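Side-chain contact in peptidoglycan synthetase penicillin-binding protein 3 (Bifidobacterium adolescentis, PDB 4YE5), which probably acts as a membrane-anchored, penicillin-binding transpeptidase in cell-wall peptidoglycan synthesis: residues H76-G80 with K81-V85. Residues are numbered along the deposited sequence; the frame is centred on the assembly and turned at random.
Sequences HQING and KPVGV
I78 and K81 pair through their backbones in both directions, closing a two-residue hairpin turn over N79 and G80. I78 N donates to K81 O at 2.9 Å, nearly straight at 164° and in the carbonyl plane. The return bond, K81 N to I78 O at 3.1 Å, is more bent, and its donor stands above the carbonyl plane. The same K81 O is also approached by Q77 CA in a CA-H...O contact of 3.2 Å. Two residue pairs further from the turn, a water takes over: it donates to H76 O and accepts from V83 N, each at 2.8 Å, bridging the two arms where direct pairing has ended. The K81 side chain folds back over the turn. Bent at chi2 (-74°) and again at chi4 (-63°), it curls alongside G80, and NZ hydrogen-bonds to G80 O at 3.1 Å, from well above that carbonyl plane. Apolar contact gathers on V83, whose CG2, anti to the carbonyl carbon, lies 3.9 Å from H76 CB and 4.1 Å from I78 CD1. V83 also rests on A90 and L94 of helix 87-99, and I78 reaches R93 of that helix. Only CB of H76 meets V83; its buried imidazole is turned to other parts of the fold, ND1 hydrogen-bonded to T65 N and NE2 to N135 O, with the ring edge-to-face with F62. N79 and G80 both have positive phi, as a type I' turn requires; the arrangement is that of a tight beta-hairpin turn with a single bridge, here in the loop between helices 56-61 and 87-99 of the dimerisation-domain region.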
loop_
_atom_site.group_PDB
_atom_site.type_symbol
_atom_site.label_atom_id
_atom_site.label_comp_id
_atom_site.label_asym_id
_atom_site.label_seq_id
_atom_site.Cartn_x
_atom_site.Cartn_y
_atom_site.Cartn_z
ATOM N N HIS A 76 -3.940 0.491 -52.855
ATOM C CA HIS A 76 -2.778 -0.278 -52.471
ATOM C C HIS A 76 -1.752 -0.171 -53.586
ATOM O O HIS A 76 -2.079 -0.294 -54.770
ATOM C CB HIS A 76 -3.169 -1.738 -52.216
ATOM C CG HIS A 76 -4.258 -1.900 -51.200
ATOM N ND1 HIS A 76 -5.589 -2.030 -51.548
ATOM C CD2 HIS A 76 -4.221 -1.931 -49.846
ATOM C CE1 HIS A 76 -6.319 -2.147 -50.452
ATOM N NE2 HIS A 76 -5.511 -2.089 -49.407
ATOM N N GLN A 77 -0.509 0.096 -53.201
ATOM C CA GLN A 77 0.574 0.190 -54.173
ATOM C C GLN A 77 1.913 -0.185 -53.544
ATOM O O GLN A 77 2.089 -0.114 -52.338
ATOM C CB GLN A 77 0.644 1.596 -54.782
ATOM C CG GLN A 77 0.679 2.716 -53.759
ATOM C CD GLN A 77 0.693 4.097 -54.399
ATOM O OE1 GLN A 77 0.892 4.233 -55.610
ATOM N NE2 GLN A 77 0.470 5.128 -53.588
ATOM N N ILE A 78 2.839 -0.618 -54.385
ATOM C CA ILE A 78 4.202 -0.874 -53.946
ATOM C C ILE A 78 5.114 -0.175 -54.943
ATOM O O ILE A 78 5.024 -0.427 -56.148
ATOM C CB ILE A 78 4.512 -2.378 -53.899
ATOM C CG1 ILE A 78 3.788 -3.015 -52.710
ATOM C CG2 ILE A 78 6.019 -2.603 -53.731
ATOM C CD1 ILE A 78 3.337 -4.431 -52.951
ATOM N N ASN A 79 5.948 0.733 -54.439
ATOM C CA ASN A 79 6.826 1.525 -55.292
ATOM C C ASN A 79 6.046 2.226 -56.393
ATOM O O ASN A 79 6.498 2.297 -57.531
ATOM C CB ASN A 79 7.937 0.653 -55.896
ATOM C CG ASN A 79 8.781 -0.048 -54.829
ATOM O OD1 ASN A 79 9.039 0.505 -53.757
ATOM N ND2 ASN A 79 9.202 -1.275 -55.119
ATOM N N GLY A 80 4.857 2.716 -56.053
ATOM C CA GLY A 80 4.052 3.494 -56.979
ATOM C C GLY A 80 3.318 2.721 -58.063
ATOM O O GLY A 80 2.841 3.317 -59.028
ATOM N N LYS A 81 3.224 1.402 -57.911
ATOM C CA LYS A 81 2.581 0.544 -58.913
ATOM C C LYS A 81 1.619 -0.427 -58.220
ATOM O O LYS A 81 1.777 -0.706 -57.030
ATOM C CB LYS A 81 3.636 -0.248 -59.704
ATOM C CG LYS A 81 4.642 0.617 -60.487
ATOM C CD LYS A 81 4.006 1.244 -61.734
ATOM C CE LYS A 81 4.858 2.383 -62.292
ATOM N NZ LYS A 81 4.986 3.510 -61.317
ATOM N N PRO A 82 0.623 -0.946 -58.962
ATOM C CA PRO A 82 -0.324 -1.904 -58.372
ATOM C C PRO A 82 0.376 -3.140 -57.815
ATOM O O PRO A 82 1.471 -3.502 -58.270
ATOM C CB PRO A 82 -1.216 -2.289 -59.554
ATOM C CG PRO A 82 -1.127 -1.101 -60.493
ATOM C CD PRO A 82 0.286 -0.621 -60.361
ATOM N N VAL A 83 -0.257 -3.771 -56.836
ATOM C CA VAL A 83 0.334 -4.910 -56.137
ATOM C C VAL A 83 0.540 -6.073 -57.127
ATOM O O VAL A 83 1.572 -6.744 -57.096
ATOM C CB VAL A 83 -0.528 -5.327 -54.921
ATOM C CG1 VAL A 83 0.017 -6.582 -54.268
ATOM C CG2 VAL A 83 -0.610 -4.175 -53.891
ATOM N N GLY A 84 -0.432 -6.288 -58.013
ATOM C CA GLY A 84 -0.260 -7.226 -59.119
ATOM C C GLY A 84 -0.696 -8.662 -58.871
ATOM O O GLY A 84 -0.784 -9.444 -59.800
ATOM N N VAL A 85 -0.959 -9.013 -57.616
ATOM C CA VAL A 85 -1.481 -10.332 -57.274
ATOM C C VAL A 85 -2.633 -10.120 -56.307
ATOM O O VAL A 85 -2.937 -8.979 -55.976
ATOM C CB VAL A 85 -0.405 -11.238 -56.620
ATOM C CG1 VAL A 85 0.607 -11.702 -57.671
ATOM C CG2 VAL A 85 0.301 -10.514 -55.459
HETATM O O HOH W 1 -2.738 -2.731 -55.987
#